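Long-range contacts in endoglucanase (Uncultured bacterium, PDB 3X17), which hydrolyses internal beta-1,4-glucosidic bonds of cellulose as a family 9 glycoside hydrolase with an (alpha/alpha)6 barrel and an N-terminal Ig-like domain: residues F205-L210 / V219-D224; E199-A204 / A553-S558. All blocks are in the same frame, centred on the assembly; numbering follows the deposited sequence.

Contact 1 of 2, residues F205-L210 / V219-D224; sequences FADGQL and VPDILD. With CA (calcium ion), chain D.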
loop_
_atom_site.group_PDB
_atom_site.type_symbol
_atom_site.label_atom_id
_atom_site.label_comp_id
_atom_site.label_asym_id
_atom_site.label_seq_id
_atom_site.Cartn_x
_atom_site.Cartn_y
_atom_site.Cartn_z
ATOM N N PHE A 205 -2.833 16.973 2.964
ATOM C CA PHE A 205 -4.180 16.442 3.194
ATOM C C PHE A 205 -5.137 17.504 3.755
ATOM O O PHE A 205 -5.088 17.817 4.948
ATOM C CB PHE A 205 -4.108 15.286 4.197
ATOM C CG PHE A 205 -3.405 14.070 3.686
ATOM C CD1 PHE A 205 -4.028 13.216 2.797
ATOM C CD2 PHE A 205 -2.164 13.714 4.194
ATOM C CE1 PHE A 205 -3.393 12.044 2.367
ATOM C CE2 PHE A 205 -1.525 12.561 3.767
ATOM C CZ PHE A 205 -2.164 11.703 2.899
ATOM N N ALA A 206 -6.116 17.920 2.963
ATOM C CA ALA A 206 -7.069 18.916 3.430
ATOM C C ALA A 206 -8.498 18.386 3.595
ATOM O O ALA A 206 -8.898 17.426 2.941
ATOM C CB ALA A 206 -7.039 20.165 2.501
ATOM N N ASP A 207 -9.291 19.082 4.404
ATOM C CA ASP A 207 -10.746 18.986 4.303
ATOM C C ASP A 207 -11.154 19.254 2.858
ATOM O O ASP A 207 -10.611 20.160 2.211
ATOM C CB ASP A 207 -11.422 19.980 5.263
ATOM C CG ASP A 207 -12.921 19.766 5.368
ATOM O OD1 ASP A 207 -13.426 18.714 4.931
ATOM O OD2 ASP A 207 -13.616 20.673 5.868
ATOM N N GLY A 208 -12.026 18.394 2.332
ATOM C CA GLY A 208 -12.585 18.543 0.990
ATOM C C GLY A 208 -11.679 18.014 -0.096
ATOM O O GLY A 208 -12.089 17.905 -1.243
ATOM N N GLN A 209 -10.446 17.664 0.255
ATOM C CA GLN A 209 -9.505 17.086 -0.716
ATOM C C GLN A 209 -10.072 15.974 -1.610
ATOM O O GLN A 209 -9.754 15.904 -2.807
ATOM C CB GLN A 209 -8.234 16.587 -0.041
ATOM C CG GLN A 209 -7.211 15.991 -1.054
ATOM C CD GLN A 209 -6.085 15.262 -0.358
ATOM O OE1 GLN A 209 -6.214 14.874 0.801
ATOM N NE2 GLN A 209 -4.959 15.097 -1.050
ATOM N N LEU A 210 -10.888 15.088 -1.042
ATOM C CA LEU A 210 -11.135 13.803 -1.682
ATOM C C LEU A 210 -12.540 13.691 -2.257
ATOM O O LEU A 210 -12.955 12.616 -2.707
ATOM C CB LEU A 210 -10.859 12.649 -0.698
ATOM C CG LEU A 210 -9.387 12.554 -0.297
ATOM C CD1 LEU A 210 -9.124 11.469 0.788
ATOM C CD2 LEU A 210 -8.523 12.343 -1.542
ATOM N N VAL A 219 -12.688 18.368 8.838
ATOM C CA VAL A 219 -11.693 17.330 9.138
ATOM C C VAL A 219 -11.016 16.880 7.814
ATOM O O VAL A 219 -11.690 16.635 6.812
ATOM C CB VAL A 219 -12.374 16.126 9.852
ATOM C CG1 VAL A 219 -11.372 15.033 10.209
ATOM C CG2 VAL A 219 -13.172 16.590 11.118
ATOM N N PRO A 220 -9.682 16.739 7.811
ATOM C CA PRO A 220 -9.054 16.251 6.582
ATOM C C PRO A 220 -9.728 14.982 6.088
ATOM O O PRO A 220 -9.994 14.087 6.887
ATOM C CB PRO A 220 -7.618 15.956 7.027
ATOM C CG PRO A 220 -7.407 16.963 8.167
ATOM C CD PRO A 220 -8.714 16.853 8.910
ATOM N N ASP A 221 -10.043 14.933 4.799
ATOM C CA ASP A 221 -10.830 13.854 4.220
ATOM C C ASP A 221 -10.155 12.503 4.432
ATOM O O ASP A 221 -10.829 11.502 4.592
ATOM C CB ASP A 221 -11.045 14.093 2.717
ATOM C CG ASP A 221 -12.134 15.104 2.449
ATOM O OD1 ASP A 221 -12.659 15.656 3.431
ATOM O OD2 ASP A 221 -12.427 15.384 1.273
ATOM N N ILE A 222 -8.828 12.463 4.368
ATOM C CA ILE A 222 -8.104 11.201 4.575
ATOM C C ILE A 222 -8.467 10.639 5.948
ATOM O O ILE A 222 -8.644 9.437 6.095
ATOM C CB ILE A 222 -6.552 11.353 4.462
ATOM C CG1 ILE A 222 -5.854 9.964 4.501
ATOM C CG2 ILE A 222 -6.022 12.183 5.608
ATOM C CD1 ILE A 222 -6.232 9.039 3.352
ATOM N N LEU A 223 -8.721 11.522 6.919
ATOM C CA LEU A 223 -9.147 11.090 8.262
ATOM C C LEU A 223 -10.610 10.653 8.315
ATOM O O LEU A 223 -10.936 9.673 8.962
ATOM C CB LEU A 223 -8.880 12.174 9.320
ATOM C CG LEU A 223 -7.403 12.567 9.481
ATOM C CD1 LEU A 223 -7.224 13.523 10.643
ATOM C CD2 LEU A 223 -6.528 11.332 9.629
ATOM N N ASP A 224 -11.473 11.302 7.550
ATOM C CA ASP A 224 -12.814 10.769 7.351
ATOM C C ASP A 224 -12.763 9.370 6.753
ATOM O O ASP A 224 -13.514 8.496 7.171
ATOM C CB ASP A 224 -13.658 11.685 6.480
ATOM C CG ASP A 224 -13.940 13.015 7.153
ATOM O OD1 ASP A 224 -14.323 13.028 8.352
ATOM O OD2 ASP A 224 -13.648 14.041 6.516
HETATM CA CA CA D . -13.683 16.340 5.668
HETATM O O HOH W 1 -7.544 14.774 3.145
#
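D207 and P220 bring the two backbones together, their CA atoms 3.9 Å apart, where the loop 205-210 folds through a type II beta turn (A206 to Q209) against the first turn of helix 221-235, with P220 at the N-cap position. The carboxylate of D221 reaches the amides of this turn and is shared between loop and metal. Its OD1 binds the calcium ion and also accepts from G208 N at 3.0 Å, a donor that stands 52° out of the carboxylate plane. OD2 receives L210 N on its anti side at 2.8 Å, and S215 OG from the intervening loop. Two backbone amides and the metal thus fix the rotation of the carboxylate, while the positive phi of G208 (83°) suits glycine. D207 comes to the calcium from the other segment. Its CG is anti to the backbone N (chi1 -171°); OD1 binds the ion, and OD2 takes G218 N. V219 O, D224 OD2, E214 O and N217 OD1 complete the six ligands, so the site ties the loop between helices 184-200 and 221-235 of the (alpha/alpha)6 barrel to the start of the second helix. The concentrated carboxylates would probably repel one another without the cation. A206 O receives a weak bond from D221 N, and one water donates to A206 O and Q209 OE1 and accepts from I222 N. Beside the polar contacts, CD1 of F205 lies 3.6 Å from I222 CB, the two side chains crossing obliquely. L210 and D221 lie alongside each other, running opposite ways, CB to CB at 3.7 Å, and L210 CD1 reaches the backbone N of I222. Y198 of helix 184-200 touches F205, P220 and I222, while L120 of helix 115-130 packs on F205.

Contact 2 of 2, residues E199-A204 / A553-S558; sequences ELYPQA and AAHFAS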
loop_
_atom_site.group_PDB
_atom_site.type_symbol
_atom_site.label_atom_id
_atom_site.label_comp_id
_atom_site.label_asym_id
_atom_site.label_seq_id
_atom_site.Cartn_x
_atom_site.Cartn_y
_atom_site.Cartn_z
ATOM N N GLU A 199 -0.162 11.909 9.513
ATOM C CA GLU A 199 0.626 12.421 10.629
ATOM C C GLU A 199 1.952 13.045 10.179
ATOM O O GLU A 199 2.357 14.075 10.681
ATOM C CB GLU A 199 0.919 11.285 11.618
ATOM C CG GLU A 199 1.511 11.757 12.941
ATOM C CD GLU A 199 1.441 10.685 13.998
ATOM O OE1 GLU A 199 1.775 9.512 13.695
ATOM O OE2 GLU A 199 1.077 11.013 15.150
ATOM N N LEU A 200 2.653 12.373 9.279
ATOM C CA LEU A 200 3.931 12.857 8.781
ATOM C C LEU A 200 3.771 13.930 7.705
ATOM O O LEU A 200 4.572 14.842 7.645
ATOM C CB LEU A 200 4.805 11.692 8.261
ATOM C CG LEU A 200 5.435 10.872 9.386
ATOM C CD1 LEU A 200 6.143 9.613 8.833
ATOM C CD2 LEU A 200 6.393 11.772 10.249
ATOM N N TYR A 201 2.686 13.892 6.941
ATOM C CA TYR A 201 2.522 14.840 5.833
ATOM C C TYR A 201 1.168 15.552 5.827
ATOM O O TYR A 201 0.468 15.547 4.818
ATOM C CB TYR A 201 2.745 14.118 4.499
ATOM C CG TYR A 201 3.995 13.243 4.484
ATOM C CD1 TYR A 201 5.258 13.806 4.549
ATOM C CD2 TYR A 201 3.902 11.859 4.422
ATOM C CE1 TYR A 201 6.397 13.012 4.554
ATOM C CE2 TYR A 201 5.024 11.061 4.390
ATOM C CZ TYR A 201 6.268 11.634 4.472
ATOM O OH TYR A 201 7.385 10.839 4.439
ATOM N N PRO A 202 0.804 16.193 6.944
ATOM C CA PRO A 202 -0.532 16.791 7.102
ATOM C C PRO A 202 -0.820 17.859 6.052
ATOM O O PRO A 202 -1.988 18.106 5.708
ATOM C CB PRO A 202 -0.490 17.419 8.511
ATOM C CG PRO A 202 0.985 17.633 8.813
ATOM C CD PRO A 202 1.705 16.482 8.077
ATOM N N GLN A 203 0.237 18.472 5.518
ATOM C CA GLN A 203 0.064 19.562 4.556
ATOM C C GLN A 203 -0.347 19.028 3.167
ATOM O O GLN A 203 -0.946 19.758 2.367
ATOM C CB GLN A 203 1.317 20.470 4.487
ATOM C CG GLN A 203 2.606 19.784 3.997
ATOM C CD GLN A 203 3.217 18.791 5.015
ATOM O OE1 GLN A 203 2.613 18.470 6.036
ATOM N NE2 GLN A 203 4.432 18.331 4.735
ATOM N N ALA A 204 -0.176 17.721 2.946
ATOM C CA ALA A 204 -0.723 17.112 1.724
ATOM C C ALA A 204 -2.224 16.777 1.806
ATOM O O ALA A 204 -2.849 16.471 0.805
ATOM C CB ALA A 204 0.090 15.905 1.308
ATOM N N ALA A 553 3.413 8.471 -1.838
ATOM C CA ALA A 553 2.939 9.531 -2.698
ATOM C C ALA A 553 2.806 10.822 -1.885
ATOM O O ALA A 553 3.137 11.925 -2.382
ATOM C CB ALA A 553 1.606 9.155 -3.321
ATOM N N ALA A 554 2.324 10.691 -0.649
ATOM C CA ALA A 554 2.140 11.873 0.200
ATOM C C ALA A 554 3.486 12.556 0.525
ATOM O O ALA A 554 3.574 13.783 0.545
ATOM C CB ALA A 554 1.392 11.515 1.475
ATOM N N HIS A 555 4.538 11.763 0.727
ATOM C CA HIS A 555 5.875 12.318 0.875
ATOM C C HIS A 555 6.253 13.242 -0.297
ATOM O O HIS A 555 6.740 14.354 -0.099
ATOM C CB HIS A 555 6.924 11.221 1.039
ATOM C CG HIS A 555 8.317 11.757 1.225
ATOM N ND1 HIS A 555 8.875 11.974 2.470
ATOM C CD2 HIS A 555 9.234 12.185 0.321
ATOM C CE1 HIS A 555 10.080 12.498 2.322
ATOM N NE2 HIS A 555 10.322 12.637 1.031
ATOM N N PHE A 556 6.005 12.799 -1.522
ATOM C CA PHE A 556 6.427 13.582 -2.657
ATOM C C PHE A 556 5.413 14.636 -3.107
ATOM O O PHE A 556 5.751 15.519 -3.890
ATOM C CB PHE A 556 6.861 12.662 -3.788
ATOM C CG PHE A 556 8.147 11.935 -3.498
ATOM C CD1 PHE A 556 9.354 12.607 -3.547
ATOM C CD2 PHE A 556 8.135 10.636 -3.009
ATOM C CE1 PHE A 556 10.543 11.952 -3.264
ATOM C CE2 PHE A 556 9.310 9.976 -2.730
ATOM C CZ PHE A 556 10.532 10.637 -2.885
ATOM N N ALA A 557 4.215 14.619 -2.533
ATOM C CA ALA A 557 3.208 15.634 -2.821
ATOM C C ALA A 557 3.419 16.847 -1.926
ATOM O O ALA A 557 2.857 17.899 -2.174
ATOM C CB ALA A 557 1.814 15.089 -2.588
ATOM N N SER A 558 4.167 16.684 -0.864
ATOM C CA SER A 558 4.281 17.776 0.052
ATOM C C SER A 558 5.660 18.429 0.083
ATOM O O SER A 558 5.792 19.593 0.373
ATOM C CB SER A 558 3.853 17.335 1.438
ATOM O OG SER A 558 4.581 16.239 1.838
#
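Y201 OH and H555 ND1 share a 2.7 Å hydrogen bond in which either could be the donor; the hydroxyl meets the imidazole at its edge, in the ring plane. The two ring planes stand at 89°. Y201 follows the last turn of helix 184-200; its CB points toward helix 543-558, and chi1 of -47° sets CG beside the backbone N. H555 CA forms a CH-pi contact over the centre of one tyrosine face, 3.7 Å from the centroid, and L200 CB covers the opposite face. Y201 CD2 touches A554 CB at 3.9 Å, and F551 meets the ring edge-to-face. The contact packs the chain after helix 184-200 on helix 543-558 of the (alpha/alpha)6 domain, with L447 of helix 435-452 touching Y201 and H555. S558 OG turns back to donate to A554 O (3.0 Å), near Y201 CD1. A204 CB packs on S558 CB, and Q203, its chain bent at chi2, brings NE2 to 3.5 Å from S558 CB. A phenylalanine at Y201 would lack the hydroxyl and would probably leave H555 ND1 without its mate and the imidazole less firmly oriented. H555 NE2 bonds weakly to E459, so the imidazole's protonation is likely to depend on two polar partners.

How the contacts relate
Contact 1 is largely buried and joins a loop to the helix that follows it, whereas contact 2 is only partly buried and brings together chain segments about 350 residues apart. The two are neighbours, their centres about 12 Å apart: A204 leads directly into F205, whose CZ packs on A554 CB of helix 543-558, and L120 of helix 115-130 touches residues of both. Chemistry follows place. Contact 1 is built on calcium, carboxylates and backbone amides, holding a loop that has no regular structure; contact 2 relies on a tyrosine ring packed against a helix backbone, small alanines and a single tyrosine-histidine hydrogen bond, where the chain just after helix 184-200 meets helix 543-558.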